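Local structure of minor structural protein 5 (Lactococcus phage Tuc2009, 5E7T) at residues B[42-56]-B[172-184]. The protein is a minor structural protein of the phage virion, probably a baseplate component whose BppA-type beta-sandwich domain resembles carbohydrate-binding folds and may assist host attachment. Residues are numbered along the deposited sequence; the frame is centred on the assembly and turned at random.
Sequences FFKNFDKVENGYGEV and SFTIRVRNPKQEL
Arg-176 lies across the ring of Tyr-53, its CD in a CH-pi contact 3.9 Å from the ring centroid. Its chain runs extended from CG to NE, which carries the guanidinium past the ring to the phenol end, the two planes only 18° apart and Tyr-53 OH over the guanidinium face; no hydrogen bond joins them. Tyr-53 OH donates instead to Glu-50 OE1 at 2.9 Å. At the guanidinium edge, Arg-176 NE donates in the guanidinium plane, reaching the anti side of Glu-55 OE1 (3.2 Å), with a weak second bond from NH2. Lys-48 NZ bridges weakly to Glu-50 OE2 and, at long range, to Glu-55 OE2, which links the four charges.

On the other face of the sheet, Val-177 is wedged among three phenylalanines: CG2 meets the edge of the Phe-46 ring at CE2 (3.7 Å), and CG1 touches Phe-42 and Phe-43. Around the corner at residue 179, Pro-180 CG sits 3.8 Å from the Phe-42 ring centroid, over its face. Met-110 of strand 104-114, in the facing sheet, also packs on Phe-42 and Val-177.

Antiparallel pairing joins strands 53-56 and 172-178, Val-177 N donating to Gly-54 O at 2.8 Å. The contact thus sets an apolar core against a charged network, where Glu-55 probably holds the guanidinium flat along Tyr-53 and Glu-50 probably adds only nearby negative charge while anchoring the Tyr-53 hydroxyl.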
ATOM      1  N   PHE B  42     -12.186 -43.517  18.520  1.00 55.25           N
ATOM      2  CA  PHE B  42     -12.486 -44.592  19.471  1.00 54.17           C
ATOM      3  C   PHE B  42     -11.287 -45.537  19.611  1.00 58.81           C
ATOM      4  O   PHE B  42     -10.973 -45.962  20.722  1.00 58.11           O
ATOM      5  CB  PHE B  42     -13.730 -45.386  19.018  1.00 54.85           C
ATOM      6  CG  PHE B  42     -14.316 -46.351  20.035  1.00 56.02           C
ATOM      7  CD1 PHE B  42     -13.851 -47.658  20.128  1.00 58.68           C
ATOM      8  CD2 PHE B  42     -15.372 -45.967  20.858  1.00 57.67           C
ATOM      9  CE1 PHE B  42     -14.401 -48.547  21.050  1.00 58.53           C
ATOM     10  CE2 PHE B  42     -15.921 -46.860  21.780  1.00 59.52           C
ATOM     11  CZ  PHE B  42     -15.432 -48.142  21.866  1.00 57.37           C
ATOM     12  N   PHE B  43     -10.589 -45.819  18.492  1.00 55.63           N
ATOM     13  CA  PHE B  43      -9.480 -46.768  18.478  1.00 55.54           C
ATOM     14  C   PHE B  43      -8.122 -46.140  18.710  1.00 59.66           C
ATOM     15  O   PHE B  43      -7.097 -46.820  18.578  1.00 61.62           O
ATOM     16  CB  PHE B  43      -9.511 -47.598  17.193  1.00 56.94           C
ATOM     17  CG  PHE B  43     -10.803 -48.377  17.052  1.00 57.53           C
ATOM     18  CD1 PHE B  43     -10.999 -49.569  17.746  1.00 59.56           C
ATOM     19  CD2 PHE B  43     -11.844 -47.896  16.268  1.00 58.22           C
ATOM     20  CE1 PHE B  43     -12.188 -50.288  17.612  1.00 58.93           C
ATOM     21  CE2 PHE B  43     -13.039 -48.616  16.145  1.00 59.44           C
ATOM     22  CZ  PHE B  43     -13.201 -49.805  16.819  1.00 56.85           C
ATOM     23  N   LYS B  44      -8.106 -44.877  19.145  1.00 53.42           N
ATOM     24  CA  LYS B  44      -6.856 -44.162  19.398  1.00 53.52           C
ATOM     25  C   LYS B  44      -5.877 -44.924  20.298  1.00 58.38           C
ATOM     26  O   LYS B  44      -4.696 -44.913  19.995  1.00 60.59           O
ATOM     27  CB  LYS B  44      -7.130 -42.746  19.943  1.00 54.36           C
ATOM     28  CG  LYS B  44      -5.891 -41.919  20.255  1.00 57.23           C
ATOM     29  CD  LYS B  44      -5.282 -41.251  19.025  1.00 66.75           C
ATOM     30  CE  LYS B  44      -3.926 -40.657  19.305  1.00 71.26           C
ATOM     31  NZ  LYS B  44      -3.348 -40.046  18.081  1.00 82.96           N
ATOM     32  N   ASN B  45      -6.354 -45.608  21.360  1.00 54.09           N
ATOM     33  CA  ASN B  45      -5.474 -46.295  22.306  1.00 54.32           C
ATOM     34  C   ASN B  45      -5.585 -47.821  22.282  1.00 61.09           C
ATOM     35  O   ASN B  45      -5.180 -48.495  23.237  1.00 62.81           O
ATOM     36  CB  ASN B  45      -5.645 -45.732  23.708  1.00 51.06           C
ATOM     37  CG  ASN B  45      -5.313 -44.263  23.779  1.00 68.79           C
ATOM     38  OD1 ASN B  45      -6.190 -43.400  23.903  1.00 58.94           O
ATOM     39  ND2 ASN B  45      -4.045 -43.937  23.625  1.00 62.43           N
ATOM     40  N   PHE B  46      -6.022 -48.375  21.145  1.00 57.74           N
ATOM     41  CA  PHE B  46      -6.013 -49.822  20.908  1.00 56.88           C
ATOM     42  C   PHE B  46      -4.575 -50.153  20.423  1.00 62.53           C
ATOM     43  O   PHE B  46      -3.839 -49.229  20.075  1.00 64.73           O
ATOM     44  CB  PHE B  46      -7.069 -50.202  19.862  1.00 56.90           C
ATOM     45  CG  PHE B  46      -8.440 -50.446  20.458  1.00 56.27           C
ATOM     46  CD1 PHE B  46      -9.177 -49.401  21.008  1.00 57.49           C
ATOM     47  CD2 PHE B  46      -9.006 -51.711  20.442  1.00 56.34           C
ATOM     48  CE1 PHE B  46     -10.436 -49.626  21.552  1.00 56.23           C
ATOM     49  CE2 PHE B  46     -10.263 -51.933  20.994  1.00 57.35           C
ATOM     50  CZ  PHE B  46     -10.968 -50.890  21.545  1.00 54.66           C
ATOM     51  N   ASP B  47      -4.140 -51.417  20.457  1.00 57.05           N
ATOM     52  CA  ASP B  47      -2.781 -51.728  20.026  1.00 57.58           C
ATOM     53  C   ASP B  47      -2.621 -51.539  18.504  1.00 63.85           C
ATOM     54  O   ASP B  47      -1.585 -51.037  18.056  1.00 64.75           O
ATOM     55  CB  ASP B  47      -2.330 -53.110  20.502  1.00 59.10           C
ATOM     56  CG  ASP B  47      -2.365 -53.362  22.002  1.00 68.91           C
ATOM     57  OD1 ASP B  47      -2.237 -52.373  22.785  1.00 67.85           O
ATOM     58  OD2 ASP B  47      -2.477 -54.555  22.402  1.00 76.57           O
ATOM     59  N   LYS B  48      -3.689 -51.861  17.727  1.00 60.41           N
ATOM     60  CA  LYS B  48      -3.745 -51.698  16.262  1.00 60.33           C
ATOM     61  C   LYS B  48      -5.175 -51.709  15.718  1.00 63.08           C
ATOM     62  O   LYS B  48      -6.100 -52.089  16.420  1.00 61.17           O
ATOM     63  CB  LYS B  48      -2.905 -52.781  15.536  1.00 62.93           C
ATOM     64  CG  LYS B  48      -3.487 -54.195  15.577  1.00 63.66           C
ATOM     65  CD  LYS B  48      -2.723 -55.172  14.699  1.00 61.83           C
ATOM     66  CE  LYS B  48      -3.107 -56.599  15.000  1.00 67.12           C
ATOM     67  NZ  LYS B  48      -2.057 -57.555  14.550  1.00 76.50           N
ATOM     68  N   VAL B  49      -5.337 -51.269  14.472  1.00 61.51           N
ATOM     69  CA  VAL B  49      -6.553 -51.396  13.675  1.00 60.80           C
ATOM     70  C   VAL B  49      -6.092 -52.242  12.500  1.00 68.61           C
ATOM     71  O   VAL B  49      -4.942 -52.127  12.064  1.00 71.32           O
ATOM     72  CB  VAL B  49      -7.330 -50.126  13.264  1.00 63.28           C
ATOM     73  CG1 VAL B  49      -7.833 -49.370  14.478  1.00 62.00           C
ATOM     74  CG2 VAL B  49      -6.512 -49.227  12.356  1.00 64.15           C
ATOM     75  N   GLU B  50      -6.942 -53.151  12.068  1.00 64.71           N
ATOM     76  CA  GLU B  50      -6.679 -54.175  11.069  1.00 65.70           C
ATOM     77  C   GLU B  50      -8.085 -54.627  10.697  1.00 69.89           C
ATOM     78  O   GLU B  50      -8.958 -54.741  11.583  1.00 68.66           O
ATOM     79  CB  GLU B  50      -5.913 -55.309  11.778  1.00 68.10           C
ATOM     80  CG  GLU B  50      -5.298 -56.388  10.916  1.00 82.43           C
ATOM     81  CD  GLU B  50      -4.538 -57.383  11.771  1.00111.57           C
ATOM     82  OE1 GLU B  50      -5.138 -57.945  12.719  1.00104.26           O
ATOM     83  OE2 GLU B  50      -3.322 -57.555  11.525  1.00112.33           O
ATOM     84  N   ASN B  51      -8.332 -54.832   9.391  1.00 66.69           N
ATOM     85  CA  ASN B  51      -9.664 -55.131   8.859  1.00 65.65           C
ATOM     86  C   ASN B  51     -10.610 -54.061   9.407  1.00 70.99           C
ATOM     87  O   ASN B  51     -10.177 -52.908   9.589  1.00 74.85           O
ATOM     88  CB  ASN B  51     -10.094 -56.535   9.143  1.00 64.80           C
ATOM     89  CG  ASN B  51      -9.275 -57.575   8.414  1.00 99.46           C
ATOM     90  OD1 ASN B  51      -9.843 -58.466   7.780  1.00112.72           O
ATOM     91  ND2 ASN B  51      -7.933 -57.526   8.504  1.00 77.00           N
ATOM     92  N   GLY B  52     -11.840 -54.382   9.709  1.00 63.67           N
ATOM     93  CA  GLY B  52     -12.674 -53.286  10.181  1.00 61.77           C
ATOM     94  C   GLY B  52     -12.719 -53.081  11.668  1.00 63.75           C
ATOM     95  O   GLY B  52     -13.627 -52.403  12.141  1.00 64.63           O
ATOM     96  N   TYR B  53     -11.769 -53.660  12.414  1.00 58.15           N
ATOM     97  CA  TYR B  53     -11.802 -53.666  13.882  1.00 56.52           C
ATOM     98  C   TYR B  53     -10.514 -53.149  14.536  1.00 59.52           C
ATOM     99  O   TYR B  53      -9.504 -52.960  13.869  1.00 59.70           O
ATOM    100  CB  TYR B  53     -12.105 -55.121  14.372  1.00 56.87           C
ATOM    101  CG  TYR B  53     -11.027 -56.115  13.969  1.00 58.29           C
ATOM    102  CD1 TYR B  53      -9.795 -56.145  14.622  1.00 61.94           C
ATOM    103  CD2 TYR B  53     -11.206 -56.964  12.887  1.00 57.54           C
ATOM    104  CE1 TYR B  53      -8.759 -56.964  14.178  1.00 64.06           C
ATOM    105  CE2 TYR B  53     -10.187 -57.811  12.455  1.00 58.85           C
ATOM    106  CZ  TYR B  53      -8.963 -57.804  13.101  1.00 67.30           C
ATOM    107  OH  TYR B  53      -7.954 -58.644  12.697  1.00 70.14           O
ATOM    108  N   GLY B  54     -10.557 -53.015  15.849  1.00 55.33           N
ATOM    109  CA  GLY B  54      -9.416 -52.630  16.659  1.00 56.19           C
ATOM    110  C   GLY B  54      -9.037 -53.773  17.579  1.00 62.01           C
ATOM    111  O   GLY B  54      -9.920 -54.425  18.145  1.00 62.71           O
ATOM    112  N   GLU B  55      -7.733 -54.048  17.713  1.00 57.89           N
ATOM    113  CA  GLU B  55      -7.217 -55.107  18.579  1.00 57.92           C
ATOM    114  C   GLU B  55      -6.463 -54.463  19.723  1.00 61.24           C
ATOM    115  O   GLU B  55      -5.743 -53.490  19.504  1.00 61.42           O
ATOM    116  CB  GLU B  55      -6.304 -56.084  17.796  1.00 60.75           C
ATOM    117  CG  GLU B  55      -6.132 -57.443  18.464  1.00 66.67           C
ATOM    118  CD  GLU B  55      -5.113 -58.364  17.825  1.00 89.33           C
ATOM    119  OE1 GLU B  55      -5.523 -59.422  17.295  1.00 86.20           O
ATOM    120  OE2 GLU B  55      -3.902 -58.055  17.898  1.00 89.73           O
ATOM    121  N   VAL B  56      -6.648 -54.983  20.941  1.00 57.21           N
ATOM    122  CA  VAL B  56      -6.005 -54.474  22.155  1.00 57.26           C
ATOM    123  C   VAL B  56      -5.895 -55.609  23.157  1.00 62.28           C
ATOM    124  O   VAL B  56      -6.790 -56.451  23.244  1.00 61.22           O
ATOM    125  CB  VAL B  56      -6.704 -53.202  22.740  1.00 59.38           C
ATOM    126  CG1 VAL B  56      -8.049 -53.531  23.386  1.00 57.69           C
ATOM    127  CG2 VAL B  56      -5.798 -52.457  23.716  1.00 59.71           C
ATOM    128  N   SER B 172      -4.443 -61.796  31.517  1.00 66.30           N
ATOM    129  CA  SER B 172      -4.409 -61.064  30.240  1.00 65.24           C
ATOM    130  C   SER B 172      -5.367 -61.660  29.216  1.00 67.01           C
ATOM    131  O   SER B 172      -5.733 -62.828  29.309  1.00 66.99           O
ATOM    132  CB  SER B 172      -2.993 -60.997  29.665  1.00 67.91           C
ATOM    133  OG  SER B 172      -2.407 -62.288  29.641  1.00 76.42           O
ATOM    134  N   PHE B 173      -5.789 -60.843  28.258  1.00 61.20           N
ATOM    135  CA  PHE B 173      -6.621 -61.272  27.144  1.00 59.85           C
ATOM    136  C   PHE B 173      -6.394 -60.355  25.952  1.00 64.09           C
ATOM    137  O   PHE B 173      -5.845 -59.268  26.113  1.00 63.59           O
ATOM    138  CB  PHE B 173      -8.127 -61.394  27.506  1.00 60.05           C
ATOM    139  CG  PHE B 173      -8.807 -60.140  27.998  1.00 60.18           C
ATOM    140  CD1 PHE B 173      -9.280 -59.188  27.100  1.00 62.01           C
ATOM    141  CD2 PHE B 173      -8.971 -59.906  29.358  1.00 61.56           C
ATOM    142  CE1 PHE B 173      -9.884 -58.019  27.559  1.00 61.67           C
ATOM    143  CE2 PHE B 173      -9.561 -58.729  29.817  1.00 62.76           C
ATOM    144  CZ  PHE B 173     -10.011 -57.797  28.917  1.00 60.17           C
ATOM    145  N   THR B 174      -6.799 -60.802  24.764  1.00 60.40           N
ATOM    146  CA  THR B 174      -6.719 -60.006  23.548  1.00 59.54           C
ATOM    147  C   THR B 174      -8.116 -59.967  23.022  1.00 62.16           C
ATOM    148  O   THR B 174      -8.774 -61.004  22.960  1.00 63.05           O
ATOM    149  CB  THR B 174      -5.699 -60.565  22.590  1.00 65.90           C
ATOM    150  OG1 THR B 174      -4.473 -60.783  23.307  1.00 71.86           O
ATOM    151  CG2 THR B 174      -5.465 -59.650  21.439  1.00 59.30           C
ATOM    152  N   ILE B 175      -8.606 -58.760  22.753  1.00 57.07           N
ATOM    153  CA  ILE B 175      -9.972 -58.489  22.324  1.00 55.60           C
ATOM    154  C   ILE B 175      -9.986 -57.682  21.052  1.00 62.32           C
ATOM    155  O   ILE B 175      -9.158 -56.789  20.867  1.00 64.24           O
ATOM    156  CB  ILE B 175     -10.783 -57.799  23.466  1.00 57.71           C
ATOM    157  CG1 ILE B 175     -12.300 -57.722  23.143  1.00 57.20           C
ATOM    158  CG2 ILE B 175     -10.202 -56.431  23.865  1.00 57.03           C
ATOM    159  CD1 ILE B 175     -13.190 -57.080  24.223  1.00 60.25           C
ATOM    160  N   ARG B 176     -10.931 -58.000  20.175  1.00 58.49           N
ATOM    161  CA  ARG B 176     -11.152 -57.291  18.935  1.00 57.51           C
ATOM    162  C   ARG B 176     -12.478 -56.583  19.073  1.00 62.83           C
ATOM    163  O   ARG B 176     -13.433 -57.182  19.565  1.00 64.67           O
ATOM    164  CB  ARG B 176     -11.134 -58.247  17.762  1.00 53.10           C
ATOM    165  CG  ARG B 176      -9.725 -58.695  17.463  1.00 55.00           C
ATOM    166  CD  ARG B 176      -9.698 -59.699  16.358  1.00 62.97           C
ATOM    167  NE  ARG B 176      -8.331 -60.023  15.973  1.00 72.67           N
ATOM    168  CZ  ARG B 176      -8.024 -60.848  14.980  1.00 76.80           C
ATOM    169  NH1 ARG B 176      -8.983 -61.417  14.260  1.00 49.93           N
ATOM    170  NH2 ARG B 176      -6.756 -61.105  14.692  1.00 63.85           N
ATOM    171  N   VAL B 177     -12.518 -55.288  18.755  1.00 57.08           N
ATOM    172  CA  VAL B 177     -13.732 -54.498  18.876  1.00 54.99           C
ATOM    173  C   VAL B 177     -14.100 -53.997  17.487  1.00 61.29           C
ATOM    174  O   VAL B 177     -13.301 -53.317  16.852  1.00 63.35           O
ATOM    175  CB  VAL B 177     -13.550 -53.371  19.908  1.00 57.50           C
ATOM    176  CG1 VAL B 177     -14.705 -52.386  19.863  1.00 56.66           C
ATOM    177  CG2 VAL B 177     -13.372 -53.934  21.315  1.00 56.70           C
ATOM    178  N   ARG B 178     -15.287 -54.399  16.996  1.00 56.70           N
ATOM    179  CA  ARG B 178     -15.834 -54.086  15.675  1.00 55.15           C
ATOM    180  C   ARG B 178     -17.175 -53.339  15.811  1.00 59.33           C
ATOM    181  O   ARG B 178     -17.992 -53.670  16.665  1.00 57.99           O
ATOM    182  CB  ARG B 178     -16.013 -55.387  14.876  1.00 49.93           C
ATOM    183  CG  ARG B 178     -16.699 -55.234  13.535  1.00 43.97           C
ATOM    184  CD  ARG B 178     -16.786 -56.568  12.836  1.00 45.18           C
ATOM    185  NE  ARG B 178     -18.045 -57.262  13.095  1.00 53.38           N
ATOM    186  CZ  ARG B 178     -18.282 -58.520  12.736  1.00 76.84           C
ATOM    187  NH1 ARG B 178     -17.352 -59.226  12.110  1.00 64.54           N
ATOM    188  NH2 ARG B 178     -19.451 -59.085  13.003  1.00 76.68           N
ATOM    189  N   ASN B 179     -17.373 -52.331  14.954  1.00 56.54           N
ATOM    190  CA  ASN B 179     -18.543 -51.469  14.840  1.00 55.32           C
ATOM    191  C   ASN B 179     -19.150 -50.999  16.195  1.00 59.72           C
ATOM    192  O   ASN B 179     -20.360 -51.181  16.425  1.00 60.31           O
ATOM    193  CB  ASN B 179     -19.598 -52.120  13.973  1.00 53.46           C
ATOM    194  CG  ASN B 179     -19.171 -52.600  12.611  1.00 70.28           C
ATOM    195  OD1 ASN B 179     -19.696 -53.611  12.129  1.00 65.68           O
ATOM    196  ND2 ASN B 179     -18.269 -51.879  11.933  1.00 57.52           N
ATOM    197  N   PRO B 180     -18.355 -50.355  17.093  1.00 54.67           N
ATOM    198  CA  PRO B 180     -18.956 -49.829  18.331  1.00 53.44           C
ATOM    199  C   PRO B 180     -19.971 -48.733  17.993  1.00 57.24           C
ATOM    200  O   PRO B 180     -19.783 -47.988  17.030  1.00 58.65           O
ATOM    201  CB  PRO B 180     -17.751 -49.297  19.107  1.00 55.12           C
ATOM    202  CG  PRO B 180     -16.761 -48.935  18.070  1.00 59.87           C
ATOM    203  CD  PRO B 180     -16.926 -49.979  16.994  1.00 55.88           C
ATOM    204  N   LYS B 181     -21.067 -48.674  18.739  1.00 51.89           N
ATOM    205  CA  LYS B 181     -22.130 -47.715  18.494  1.00 50.76           C
ATOM    206  C   LYS B 181     -22.767 -47.282  19.762  1.00 56.71           C
ATOM    207  O   LYS B 181     -22.983 -48.082  20.680  1.00 57.33           O
ATOM    208  CB  LYS B 181     -23.220 -48.309  17.578  1.00 52.83           C
ATOM    209  CG  LYS B 181     -24.119 -47.259  16.897  1.00 55.05           C
ATOM    210  CD  LYS B 181     -25.342 -47.854  16.252  1.00 49.09           C
ATOM    211  CE  LYS B 181     -26.100 -46.815  15.474  1.00 57.25           C
ATOM    212  NZ  LYS B 181     -27.456 -47.283  15.083  1.00 57.04           N
ATOM    213  N   GLN B 182     -23.109 -45.999  19.791  1.00 53.91           N
ATOM    214  CA  GLN B 182     -23.871 -45.352  20.845  1.00 53.03           C
ATOM    215  C   GLN B 182     -24.865 -44.481  20.098  1.00 57.67           C
ATOM    216  O   GLN B 182     -24.484 -43.745  19.174  1.00 58.30           O
ATOM    217  CB  GLN B 182     -22.990 -44.510  21.774  1.00 53.64           C
ATOM    218  CG  GLN B 182     -23.852 -43.667  22.697  1.00 53.58           C
ATOM    219  CD  GLN B 182     -23.099 -42.709  23.543  1.00 68.22           C
ATOM    220  OE1 GLN B 182     -22.976 -42.921  24.740  1.00 63.80           O
ATOM    221  NE2 GLN B 182     -22.654 -41.598  22.963  1.00 62.92           N
ATOM    222  N   GLU B 183     -26.136 -44.588  20.469  1.00 53.42           N
ATOM    223  CA  GLU B 183     -27.199 -43.816  19.828  1.00 52.81           C
ATOM    224  C   GLU B 183     -28.221 -43.366  20.848  1.00 57.53           C
ATOM    225  O   GLU B 183     -28.380 -43.995  21.886  1.00 59.16           O
ATOM    226  CB  GLU B 183     -27.885 -44.654  18.749  1.00 53.60           C
ATOM    227  CG  GLU B 183     -28.689 -45.822  19.290  1.00 56.09           C
ATOM    228  CD  GLU B 183     -28.800 -46.933  18.277  1.00 81.81           C
ATOM    229  OE1 GLU B 183     -29.729 -46.862  17.442  1.00 53.85           O
ATOM    230  OE2 GLU B 183     -27.959 -47.864  18.311  1.00 88.49           O
ATOM    231  N   LEU B 184     -28.941 -42.311  20.533  1.00 52.29           N
ATOM    232  CA  LEU B 184     -29.987 -41.806  21.391  1.00 51.81           C
ATOM    233  C   LEU B 184     -31.176 -42.754  21.225  1.00 57.95           C
ATOM    234  O   LEU B 184     -31.519 -43.123  20.102  1.00 60.73           O
ATOM    235  CB  LEU B 184     -30.323 -40.372  20.935  1.00 51.02           C
ATOM    236  CG  LEU B 184     -31.524 -39.701  21.584  1.00 53.47           C
ATOM    237  CD1 LEU B 184     -31.264 -39.378  23.050  1.00 52.29           C
ATOM    238  CD2 LEU B 184     -31.972 -38.514  20.758  1.00 51.71           C
TER
HETATM  239  O   HOH W   1     -14.921 -51.298  14.201  1.00 62.77           O
HETATM  240  O   HOH W   2     -15.960 -51.829  10.301  1.00 74.54           O